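Local coordinates for exotoxin type A (Streptococcus pyogenes phage T12, PDB 1FNU), which acts as a secreted superantigen toxin, probably bridging host MHC class II molecules and T-cell receptors as related superantigens do, at residues A[1-6]-A[179-184]; A[171-176]-A[213-218]; A[157-162]-A[184-189]; A[117-122]-A[129-134]. All blocks are in the same frame, centred on the assembly; numbering follows the deposited sequence.

Contacts 1, 2 and 4 follow the five-stranded mixed sheet of the beta-grasp domain, while contact 3 lies beyond the end of its strand 182-185. Contact 4 pairs outermost strand 126-135 with its hairpin partner 110-123, and contact 2 two inner strands; backbone hydrogen bonds join them where V216 meets K120 and S122. Both put apolar side chains against helix 142-157 and mixed, more exposed ones on the opposite face. Contact 1 lays the N-terminal segment against the other outermost strand, partly at the surface, by polar bonds around a tryptophan, and reaches contact 2 through D3 and K173. Contact 3, fully buried, is aromatic packing around one hydroxyl-to-carbonyl bond; its segment overlaps that of contact 1 at F184.

Contact 1. Residues A[1-6]-A[179-184]; sequences QQDPDP and KESFWF
The side chain of Q1 leaves with CG anti to the carbonyl carbon (chi1 -75°), and a bend at chi2 carries CD toward W183; CG of W183 sits between its own backbone N and carbonyl carbon (chi1 54°). The indole lies between two residues of the N-terminal segment. Q1 NE2 is above one face, the amide plane tilted 22° from the ring, and P4 packs over the opposite face, with CB 3.3 Å from W183 CZ2. At the indole edge W183 NE1 donates to Q2 O at 2.7 Å, almost in the ring plane, although it stands above the plane of that carbonyl. The terminal amine, Q1 N, bonds S181 O at 3.0 Å, in the carbonyl plane. Q1 NE2 also points at W183 O, but at 2.3 Å the bond is implausibly short and its geometry doubtful. D3 sends its carboxylate to K173 on strand 169-176, and P4 also touches Y171 there. The N-terminal segment is thus held beside the outermost strand 182-185 by the Q1 N–S181 O and W183 NE1–Q2 O bonds and by P4 packed on the indole; E180 OE2, 4.2 Å from Q1 N, could add weak electrostatic attraction to the terminal amine.

Contact 2. Residues A[171-176]-A[213-218]; sequences YIKFIP and QIEVYL
Y171 and Y217 meet as a hydrogen-bonded pair of the antiparallel ladder, their ring planes within 21° of each other but laterally displaced, with little overlap. CG of Y171 stands between its backbone N and carbonyl carbon (chi1 72°). Y217 CB lies over one face of the Y171 ring, a CH-pi contact 3.9 Å from the centroid and displaced toward the rim, while Y217 CD1 approaches Y171 CE1 at 3.5 Å. Beyond this pair, Y217 OH bonds E215 OE1 at 2.7 Å, from above the carboxylate plane, which ties the ring to its own strand. The same carboxylate packs against I175, with OE2 of E215 3.4 Å from CD1 of I175. K173 runs beside E215, extended and pointing the same way; its NZ is engaged by D3. On the other face, I172 CD1 touches I214 CG2 at 3.7 Å and F174 CE1 meets I214 CG1 at 3.9 Å. Three pairs of backbone bonds set this register: Y171 with Y217, K173 with E215 and I175 with Q213, the bond from K173 N to E215 O being 2.8 Å long. Strand 169-176 continues the sheet to 182-185, and strand 212-219 runs parallel to 110-123 on its other side; I172, F174 and V216 face helix 142-157, which packs across the sheet as in the beta-grasp fold.

Contact 3. Residues A[157-162]-A[184-189]; sequences KQLYTN and FDFFPE
Y160 points its ring edge at the backbone of F186, and its hydroxyl donates to F186 O at 2.5 Å. The acceptor lies in the plane of the tyrosine ring, and the hydroxyl in turn lies in the carbonyl plane, on a lone pair. CG of Y160 is anti to the carbonyl carbon, beside the backbone N (chi1 -58°). The Y160 and F186 side chains cross at about a right angle; the contact beyond the bond is with F186 CB, 3.4 Å from Y160 OH. F187 runs past Y160 in the reverse direction. Its ring plane is almost perpendicular to that of Y160 (85°), yet the offset is oblique, and the closest approach is between Y160 CE1 and F187 CE1 at 3.7 Å. L159 fills in beside these rings. Its CG sits over the centre of one face of the neighbouring Y160 ring, and its methyls reach across to the phenylalanines: CD2 is 3.8 Å from F186 CE2, and CD1 is 4.2 Å from F187 CZ. The turn that presents F186 and F187 is an Asx turn, in which D185 OD1 accepts from F187 N at 2.9 Å; D185 OD2 is bonded to H10 N. The 157-162 loop, leaving helix 142-157, is thereby packed against the chain just past strand 182-185, with I21 and Y22 of helix 19-26 also touching Y160. All four touching residues are buried, and in this largely aromatic setting the hydroxyl gives the F186 carbonyl a partner and also takes a weak hydrogen bond from R150 NH1.

Contact 4. Residues A[117-122]-A[129-134]; sequences IVVKVS and LSFDIE
V119 and F131 form the tight side of this hairpin, where V119 CB sits over a face of the F131 ring, 3.9 Å from its centroid and 14° off the normal. CG of F131 lies between its backbone N and carbonyl carbon (chi1 58°), and the ring lies beside V119. V121 CG2 comes to the ring edge, 3.5 Å from F131 CE1, and is 3.3 Å from CD1 of L129, tighter than usual for two carbons; the two side chains point the same way. Further along, V119 CG2 touches I133 CG2 at 3.9 Å. V149 of helix 142-157 meets both V119 and F131, and Y152 stacks on the F131 ring. The face bearing V118, K120, S130 and D132 is looser and more exposed: S130 OG comes no nearer than 4.3 Å to K120 CG. Two of the three pairs of backbone bonds are uneven. V119 N donates to F131 O at 2.6 Å, almost along the C=O axis, whereas the return bond from F131 N to V119 O is weak at 3.4 Å; the L129–V121 pair repeats this asymmetry. The hairpin thus combines backbone pairing with an apolar face toward the helix, while K120, S130 and D132, with V118 among them, lie on the more exposed face.

Contact 1. Residues A[1-6]-A[179-184]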
# COMPACT_ATOMS: atom_id res chain seq x y z
N GLN A 1 -26.11 -15.55 15.61
CA GLN A 1 -25.39 -15.01 16.79
C GLN A 1 -25.96 -15.33 18.20
O GLN A 1 -26.87 -14.64 18.69
CB GLN A 1 -25.25 -13.48 16.63
CG GLN A 1 -24.24 -12.96 15.65
CD GLN A 1 -22.91 -12.74 16.31
OE1 GLN A 1 -22.19 -13.68 16.63
NE2 GLN A 1 -22.57 -11.48 16.54
N GLN A 2 -25.42 -16.38 18.83
CA GLN A 2 -25.83 -16.74 20.20
C GLN A 2 -25.57 -15.43 20.89
O GLN A 2 -24.53 -14.85 20.65
CB GLN A 2 -24.89 -17.78 20.85
CG GLN A 2 -24.24 -17.23 22.21
CD GLN A 2 -23.41 -18.25 23.07
OE1 GLN A 2 -23.93 -19.32 23.48
NE2 GLN A 2 -22.14 -17.89 23.37
N ASP A 3 -26.48 -14.97 21.73
CA ASP A 3 -26.22 -13.72 22.43
C ASP A 3 -24.85 -13.74 23.10
O ASP A 3 -24.38 -14.75 23.64
CB ASP A 3 -27.36 -13.40 23.40
CG ASP A 3 -28.60 -12.85 22.67
OD1 ASP A 3 -28.68 -13.06 21.43
OD2 ASP A 3 -29.49 -12.24 23.30
N PRO A 4 -24.17 -12.60 23.04
CA PRO A 4 -22.84 -12.47 23.62
C PRO A 4 -22.70 -12.82 25.10
O PRO A 4 -23.58 -12.57 25.94
CB PRO A 4 -22.48 -11.01 23.30
CG PRO A 4 -23.81 -10.34 23.31
CD PRO A 4 -24.59 -11.32 22.45
N ASP A 5 -21.58 -13.45 25.37
CA ASP A 5 -21.21 -13.77 26.73
C ASP A 5 -20.53 -12.46 27.19
O ASP A 5 -19.91 -11.79 26.36
CB ASP A 5 -20.19 -14.91 26.68
CG ASP A 5 -19.65 -15.28 28.04
OD1 ASP A 5 -19.37 -14.35 28.85
OD2 ASP A 5 -19.48 -16.49 28.31
N PRO A 6 -20.72 -12.00 28.45
CA PRO A 6 -20.07 -10.77 28.96
C PRO A 6 -18.54 -10.66 28.66
O PRO A 6 -18.01 -9.57 28.43
CB PRO A 6 -20.39 -10.83 30.47
CG PRO A 6 -21.84 -11.34 30.43
CD PRO A 6 -21.65 -12.53 29.47
N LYS A 179 -35.89 -16.77 11.26
CA LYS A 179 -34.64 -17.31 11.77
C LYS A 179 -33.73 -16.54 12.70
O LYS A 179 -34.07 -15.50 13.24
CB LYS A 179 -33.81 -18.02 10.68
CG LYS A 179 -34.23 -19.58 10.61
CD LYS A 179 -33.05 -20.60 10.68
CE LYS A 179 -32.15 -20.42 11.92
NZ LYS A 179 -31.26 -21.65 11.95
N GLU A 180 -32.62 -17.19 12.96
CA GLU A 180 -31.65 -16.77 13.91
C GLU A 180 -31.41 -15.22 14.16
O GLU A 180 -31.29 -14.41 13.22
CB GLU A 180 -30.40 -17.58 13.52
CG GLU A 180 -29.16 -17.46 14.35
CD GLU A 180 -28.36 -18.78 14.29
OE1 GLU A 180 -28.24 -19.28 13.15
OE2 GLU A 180 -27.87 -19.32 15.36
N SER A 181 -31.42 -14.84 15.44
CA SER A 181 -31.15 -13.45 15.84
C SER A 181 -29.60 -13.30 15.65
O SER A 181 -28.90 -14.33 15.49
CB SER A 181 -31.52 -13.26 17.33
OG SER A 181 -30.64 -14.06 18.16
N PHE A 182 -29.07 -12.07 15.60
CA PHE A 182 -27.60 -11.88 15.50
C PHE A 182 -27.15 -10.55 16.12
O PHE A 182 -27.97 -9.66 16.45
CB PHE A 182 -27.07 -12.06 14.02
CG PHE A 182 -27.73 -11.17 13.02
CD1 PHE A 182 -27.29 -9.89 12.79
CD2 PHE A 182 -28.89 -11.59 12.38
CE1 PHE A 182 -27.99 -9.02 11.95
CE2 PHE A 182 -29.63 -10.73 11.53
CZ PHE A 182 -29.18 -9.44 11.31
N TRP A 183 -25.85 -10.37 16.30
CA TRP A 183 -25.53 -9.12 16.93
C TRP A 183 -24.18 -8.65 16.47
O TRP A 183 -23.45 -9.44 15.87
CB TRP A 183 -25.59 -9.26 18.47
CG TRP A 183 -24.77 -10.34 18.99
CD1 TRP A 183 -25.14 -11.62 19.26
CD2 TRP A 183 -23.37 -10.25 19.30
NE1 TRP A 183 -24.06 -12.35 19.74
CE2 TRP A 183 -22.96 -11.52 19.77
CE3 TRP A 183 -22.42 -9.21 19.24
CZ2 TRP A 183 -21.63 -11.79 20.17
CZ3 TRP A 183 -21.09 -9.48 19.64
CH2 TRP A 183 -20.71 -10.76 20.10
N PHE A 184 -23.92 -7.35 16.67
CA PHE A 184 -22.64 -6.74 16.28
C PHE A 184 -22.06 -6.05 17.54
O PHE A 184 -22.80 -5.36 18.26
CB PHE A 184 -22.83 -5.63 15.22
CG PHE A 184 -23.50 -6.06 13.95
CD1 PHE A 184 -23.26 -7.27 13.39
CD2 PHE A 184 -24.36 -5.18 13.30
CE1 PHE A 184 -23.88 -7.62 12.19
CE2 PHE A 184 -24.97 -5.56 12.06
CZ PHE A 184 -24.71 -6.76 11.56

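Contact 2. Residues A[171-176]-A[213-218]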
# COMPACT_ATOMS: atom_id res chain seq x y z
N TYR A 171 -23.43 -3.60 22.27
CA TYR A 171 -23.72 -4.46 21.15
C TYR A 171 -25.15 -4.19 20.73
O TYR A 171 -25.95 -3.56 21.48
CB TYR A 171 -23.44 -5.94 21.42
CG TYR A 171 -24.36 -6.69 22.37
CD1 TYR A 171 -25.52 -7.30 21.91
CD2 TYR A 171 -24.05 -6.76 23.74
CE1 TYR A 171 -26.39 -8.01 22.84
CE2 TYR A 171 -24.88 -7.44 24.64
CZ TYR A 171 -26.02 -8.06 24.20
OH TYR A 171 -26.69 -8.86 25.10
N ILE A 172 -25.42 -4.51 19.48
CA ILE A 172 -26.75 -4.27 18.93
C ILE A 172 -27.19 -5.65 18.46
O ILE A 172 -26.37 -6.41 17.89
CB ILE A 172 -26.69 -3.28 17.79
CG1 ILE A 172 -28.11 -3.05 17.25
CG2 ILE A 172 -25.73 -3.80 16.72
CD1 ILE A 172 -28.18 -1.95 16.24
N LYS A 173 -28.43 -5.99 18.75
CA LYS A 173 -28.97 -7.30 18.43
C LYS A 173 -30.15 -7.15 17.52
O LYS A 173 -31.02 -6.34 17.74
CB LYS A 173 -29.41 -8.02 19.72
CG LYS A 173 -30.20 -9.33 19.51
CD LYS A 173 -30.64 -9.99 20.84
CE LYS A 173 -31.37 -11.35 20.62
NZ LYS A 173 -31.48 -12.25 21.89
N PHE A 174 -30.11 -7.93 16.45
CA PHE A 174 -31.15 -7.91 15.46
C PHE A 174 -31.98 -9.21 15.63
O PHE A 174 -31.44 -10.32 15.75
CB PHE A 174 -30.52 -7.80 14.08
CG PHE A 174 -30.04 -6.41 13.74
CD1 PHE A 174 -30.94 -5.43 13.41
CD2 PHE A 174 -28.66 -6.10 13.75
CE1 PHE A 174 -30.51 -4.16 13.09
CE2 PHE A 174 -28.22 -4.85 13.44
CZ PHE A 174 -29.15 -3.86 13.10
N ILE A 175 -33.30 -9.03 15.69
CA ILE A 175 -34.21 -10.16 15.86
C ILE A 175 -35.21 -10.19 14.69
O ILE A 175 -36.20 -9.46 14.70
CB ILE A 175 -34.95 -10.03 17.19
CG1 ILE A 175 -33.97 -9.61 18.29
CG2 ILE A 175 -35.55 -11.43 17.58
CD1 ILE A 175 -34.67 -9.04 19.42
N PRO A 176 -34.94 -11.03 13.66
CA PRO A 176 -35.76 -11.20 12.45
C PRO A 176 -36.92 -12.15 12.77
O PRO A 176 -36.67 -13.24 13.27
CB PRO A 176 -34.78 -11.85 11.46
CG PRO A 176 -33.43 -11.83 12.18
CD PRO A 176 -33.82 -11.98 13.62
N GLN A 213 -36.89 -6.75 15.02
CA GLN A 213 -36.71 -5.84 16.17
C GLN A 213 -35.22 -5.51 16.51
O GLN A 213 -34.33 -6.38 16.41
CB GLN A 213 -37.38 -6.44 17.39
CG GLN A 213 -38.77 -5.99 17.55
CD GLN A 213 -39.50 -6.88 18.54
OE1 GLN A 213 -40.44 -7.63 18.17
NE2 GLN A 213 -39.03 -6.86 19.81
N ILE A 214 -34.98 -4.26 16.92
CA ILE A 214 -33.62 -3.83 17.26
C ILE A 214 -33.56 -3.59 18.73
O ILE A 214 -34.40 -2.90 19.29
CB ILE A 214 -33.25 -2.51 16.59
CG1 ILE A 214 -33.46 -2.60 15.06
CG2 ILE A 214 -31.82 -2.21 16.95
CD1 ILE A 214 -33.44 -1.20 14.32
N GLU A 215 -32.55 -4.16 19.34
CA GLU A 215 -32.30 -4.05 20.76
C GLU A 215 -30.84 -3.68 21.01
O GLU A 215 -29.91 -4.32 20.47
CB GLU A 215 -32.59 -5.40 21.40
CG GLU A 215 -34.02 -5.49 21.92
CD GLU A 215 -34.34 -6.88 22.31
OE1 GLU A 215 -33.42 -7.61 22.74
OE2 GLU A 215 -35.54 -7.23 22.21
N VAL A 216 -30.64 -2.65 21.82
CA VAL A 216 -29.31 -2.20 22.17
C VAL A 216 -28.93 -2.37 23.65
O VAL A 216 -29.63 -1.82 24.51
CB VAL A 216 -29.13 -0.72 21.83
CG1 VAL A 216 -27.84 -0.24 22.39
CG2 VAL A 216 -29.13 -0.53 20.33
N TYR A 217 -27.78 -3.04 23.92
CA TYR A 217 -27.24 -3.29 25.29
C TYR A 217 -25.87 -2.64 25.61
O TYR A 217 -24.84 -3.05 25.06
CB TYR A 217 -27.10 -4.78 25.55
CG TYR A 217 -28.41 -5.52 25.46
CD1 TYR A 217 -28.88 -6.00 24.22
CD2 TYR A 217 -29.23 -5.67 26.59
CE1 TYR A 217 -30.14 -6.61 24.11
CE2 TYR A 217 -30.49 -6.27 26.50
CZ TYR A 217 -30.94 -6.72 25.26
OH TYR A 217 -32.23 -7.20 25.13
N LEU A 218 -25.85 -1.70 26.53
CA LEU A 218 -24.62 -0.98 26.89
C LEU A 218 -24.28 -1.09 28.38
O LEU A 218 -25.19 -1.22 29.23
CB LEU A 218 -24.79 0.50 26.58
CG LEU A 218 -25.24 0.99 25.21
CD1 LEU A 218 -25.56 2.50 25.30
CD2 LEU A 218 -24.11 0.71 24.15

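Contact 3. Residues A[157-162]-A[184-189]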
# COMPACT_ATOMS: atom_id res chain seq x y z
N LYS A 157 -26.22 10.26 22.91
CA LYS A 157 -25.87 9.65 24.18
C LYS A 157 -24.33 9.42 24.32
O LYS A 157 -23.85 8.62 25.12
CB LYS A 157 -26.66 8.32 24.32
CG LYS A 157 -28.24 8.49 24.34
CD LYS A 157 -28.73 9.11 25.73
CE LYS A 157 -30.15 9.93 25.61
NZ LYS A 157 -30.09 11.30 25.01
N GLN A 158 -23.53 10.12 23.53
CA GLN A 158 -22.13 9.89 23.71
C GLN A 158 -21.57 8.51 23.44
O GLN A 158 -20.60 8.14 24.09
CB GLN A 158 -21.76 10.22 25.14
CG GLN A 158 -21.41 11.62 25.26
CD GLN A 158 -22.35 12.27 26.20
OE1 GLN A 158 -21.93 12.75 27.32
NE2 GLN A 158 -23.64 12.33 25.80
N LEU A 159 -22.14 7.76 22.49
CA LEU A 159 -21.65 6.40 22.24
C LEU A 159 -20.19 6.44 21.81
O LEU A 159 -19.41 5.59 22.20
CB LEU A 159 -22.51 5.68 21.15
CG LEU A 159 -21.97 4.35 20.60
CD1 LEU A 159 -21.64 3.43 21.73
CD2 LEU A 159 -22.97 3.67 19.67
N TYR A 160 -19.86 7.38 20.94
CA TYR A 160 -18.46 7.55 20.49
C TYR A 160 -18.10 9.05 20.58
O TYR A 160 -19.00 9.95 20.56
CB TYR A 160 -18.28 7.06 19.01
CG TYR A 160 -18.62 5.59 18.69
CD1 TYR A 160 -18.00 4.53 19.34
CD2 TYR A 160 -19.61 5.26 17.74
CE1 TYR A 160 -18.33 3.21 19.07
CE2 TYR A 160 -19.94 3.91 17.46
CZ TYR A 160 -19.30 2.90 18.13
OH TYR A 160 -19.59 1.58 17.88
N THR A 161 -16.81 9.35 20.74
CA THR A 161 -16.38 10.74 20.72
C THR A 161 -15.01 10.71 20.04
O THR A 161 -14.47 9.68 19.79
CB THR A 161 -16.13 11.39 22.14
OG1 THR A 161 -14.96 10.82 22.69
CG2 THR A 161 -17.30 11.16 23.19
N ASN A 162 -14.46 11.87 19.76
CA ASN A 162 -13.12 11.92 19.22
C ASN A 162 -12.30 11.70 20.55
O ASN A 162 -11.73 12.62 21.12
CB ASN A 162 -12.85 13.30 18.62
CG ASN A 162 -11.48 13.38 18.01
OD1 ASN A 162 -10.82 12.38 17.83
ND2 ASN A 162 -11.04 14.59 17.67
N PHE A 184 -23.92 -7.35 16.67
CA PHE A 184 -22.64 -6.74 16.28
C PHE A 184 -22.06 -6.05 17.54
O PHE A 184 -22.80 -5.36 18.26
CB PHE A 184 -22.83 -5.63 15.22
CG PHE A 184 -23.50 -6.06 13.95
CD1 PHE A 184 -23.26 -7.27 13.39
CD2 PHE A 184 -24.36 -5.18 13.30
CE1 PHE A 184 -23.88 -7.62 12.19
CE2 PHE A 184 -24.97 -5.56 12.06
CZ PHE A 184 -24.71 -6.76 11.56
N ASP A 185 -20.76 -6.24 17.78
CA ASP A 185 -20.03 -5.58 18.87
C ASP A 185 -19.77 -4.09 18.51
O ASP A 185 -19.18 -3.81 17.45
CB ASP A 185 -18.69 -6.26 19.08
CG ASP A 185 -18.12 -5.97 20.41
OD1 ASP A 185 -18.33 -4.80 20.84
OD2 ASP A 185 -17.49 -6.87 21.00
N PHE A 186 -20.23 -3.15 19.32
CA PHE A 186 -19.99 -1.74 19.04
C PHE A 186 -18.50 -1.39 19.10
O PHE A 186 -18.11 -0.36 18.61
CB PHE A 186 -20.74 -0.80 19.99
CG PHE A 186 -22.24 -0.67 19.73
CD1 PHE A 186 -22.81 -1.12 18.55
CD2 PHE A 186 -23.05 0.02 20.63
CE1 PHE A 186 -24.15 -0.88 18.23
CE2 PHE A 186 -24.43 0.27 20.33
CZ PHE A 186 -24.98 -0.19 19.11
N PHE A 187 -17.70 -2.26 19.70
CA PHE A 187 -16.29 -1.98 19.86
C PHE A 187 -15.35 -3.00 19.22
O PHE A 187 -15.59 -4.20 19.24
CB PHE A 187 -15.97 -1.85 21.38
CG PHE A 187 -16.71 -0.75 22.05
CD1 PHE A 187 -16.46 0.58 21.73
CD2 PHE A 187 -17.71 -1.02 22.94
CE1 PHE A 187 -17.21 1.66 22.29
CE2 PHE A 187 -18.49 0.07 23.52
CZ PHE A 187 -18.24 1.39 23.19
N PRO A 188 -14.23 -2.50 18.63
CA PRO A 188 -13.21 -3.29 17.97
C PRO A 188 -12.25 -3.92 18.98
O PRO A 188 -12.30 -3.60 20.17
CB PRO A 188 -12.47 -2.22 17.14
CG PRO A 188 -12.39 -1.09 18.11
CD PRO A 188 -13.92 -1.05 18.48
N GLU A 189 -11.33 -4.78 18.48
CA GLU A 189 -10.26 -5.31 19.32
C GLU A 189 -9.34 -4.07 19.64
O GLU A 189 -9.46 -3.00 18.99
CB GLU A 189 -9.46 -6.44 18.64
CG GLU A 189 -8.93 -6.13 17.30
CD GLU A 189 -8.02 -7.22 16.79
OE1 GLU A 189 -8.08 -8.39 17.28
OE2 GLU A 189 -7.22 -6.87 15.89

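Contact 4. Residues A[117-122]-A[129-134]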
# COMPACT_ATOMS: atom_id res chain seq x y z
N ILE A 117 -38.89 2.19 13.04
CA ILE A 117 -38.59 1.05 13.89
C ILE A 117 -38.14 1.54 15.26
O ILE A 117 -37.20 2.35 15.39
CB ILE A 117 -37.51 0.16 13.24
CG1 ILE A 117 -37.99 -0.22 11.81
CG2 ILE A 117 -37.23 -1.04 14.11
CD1 ILE A 117 -37.01 -1.10 11.09
N VAL A 118 -38.83 1.08 16.29
CA VAL A 118 -38.50 1.48 17.65
C VAL A 118 -37.27 0.73 18.15
O VAL A 118 -37.18 -0.50 18.03
CB VAL A 118 -39.73 1.28 18.56
CG1 VAL A 118 -39.32 0.97 19.98
CG2 VAL A 118 -40.60 2.55 18.47
N VAL A 119 -36.29 1.48 18.67
CA VAL A 119 -35.04 0.87 19.15
C VAL A 119 -34.99 0.85 20.65
O VAL A 119 -35.01 1.89 21.28
CB VAL A 119 -33.79 1.64 18.56
CG1 VAL A 119 -32.51 1.06 19.11
CG2 VAL A 119 -33.79 1.57 17.03
N LYS A 120 -34.91 -0.35 21.21
CA LYS A 120 -34.86 -0.57 22.64
C LYS A 120 -33.48 -0.55 23.22
O LYS A 120 -32.71 -1.47 22.99
CB LYS A 120 -35.51 -1.90 23.01
CG LYS A 120 -37.07 -1.85 23.11
CD LYS A 120 -37.60 -3.25 23.49
CE LYS A 120 -39.00 -3.54 22.91
NZ LYS A 120 -39.16 -5.06 22.67
N VAL A 121 -33.17 0.48 24.00
CA VAL A 121 -31.86 0.56 24.62
C VAL A 121 -31.86 0.27 26.11
O VAL A 121 -32.65 0.86 26.87
CB VAL A 121 -31.22 1.95 24.41
CG1 VAL A 121 -29.80 1.95 25.01
CG2 VAL A 121 -31.15 2.33 22.92
N SER A 122 -30.98 -0.65 26.54
CA SER A 122 -30.77 -0.99 27.95
C SER A 122 -29.38 -0.49 28.27
O SER A 122 -28.51 -0.51 27.41
CB SER A 122 -30.73 -2.49 28.21
OG SER A 122 -31.96 -3.07 27.91
N LEU A 129 -34.08 3.87 27.51
CA LEU A 129 -34.54 4.68 26.37
C LEU A 129 -34.90 3.95 25.11
O LEU A 129 -34.39 2.87 24.80
CB LEU A 129 -33.56 5.81 25.96
CG LEU A 129 -32.47 5.79 24.85
CD1 LEU A 129 -32.94 5.00 23.61
CD2 LEU A 129 -32.12 7.24 24.38
N SER A 130 -35.80 4.61 24.41
CA SER A 130 -36.28 4.17 23.13
C SER A 130 -36.26 5.37 22.25
O SER A 130 -36.54 6.48 22.71
CB SER A 130 -37.72 3.66 23.18
OG SER A 130 -37.75 2.39 23.78
N PHE A 131 -35.87 5.14 21.00
CA PHE A 131 -35.88 6.15 19.96
C PHE A 131 -36.25 5.36 18.70
O PHE A 131 -36.27 4.12 18.68
CB PHE A 131 -34.55 6.88 19.79
CG PHE A 131 -33.38 6.00 19.47
CD1 PHE A 131 -32.71 5.30 20.48
CD2 PHE A 131 -32.92 5.89 18.16
CE1 PHE A 131 -31.60 4.50 20.20
CE2 PHE A 131 -31.79 5.08 17.86
CZ PHE A 131 -31.14 4.40 18.87
N ASP A 132 -36.59 6.11 17.67
CA ASP A 132 -36.97 5.59 16.38
C ASP A 132 -35.88 5.82 15.32
O ASP A 132 -35.21 6.84 15.32
CB ASP A 132 -38.22 6.34 15.84
CG ASP A 132 -39.46 6.19 16.71
OD1 ASP A 132 -39.95 5.03 16.86
OD2 ASP A 132 -39.94 7.24 17.22
N ILE A 133 -35.70 4.84 14.43
CA ILE A 133 -34.84 5.02 13.26
C ILE A 133 -35.90 4.76 12.17
O ILE A 133 -37.04 4.37 12.48
CB ILE A 133 -33.63 4.03 13.17
CG1 ILE A 133 -34.10 2.59 13.15
CG2 ILE A 133 -32.73 4.22 14.36
CD1 ILE A 133 -33.01 1.62 12.74
N GLU A 134 -35.54 5.00 10.92
CA GLU A 134 -36.45 4.87 9.78
C GLU A 134 -35.71 4.40 8.57
O GLU A 134 -34.58 4.80 8.39
CB GLU A 134 -36.96 6.21 9.31
CG GLU A 134 -37.89 6.98 10.11
CD GLU A 134 -38.31 8.19 9.26
OE1 GLU A 134 -37.47 9.08 9.01
OE2 GLU A 134 -39.47 8.21 8.78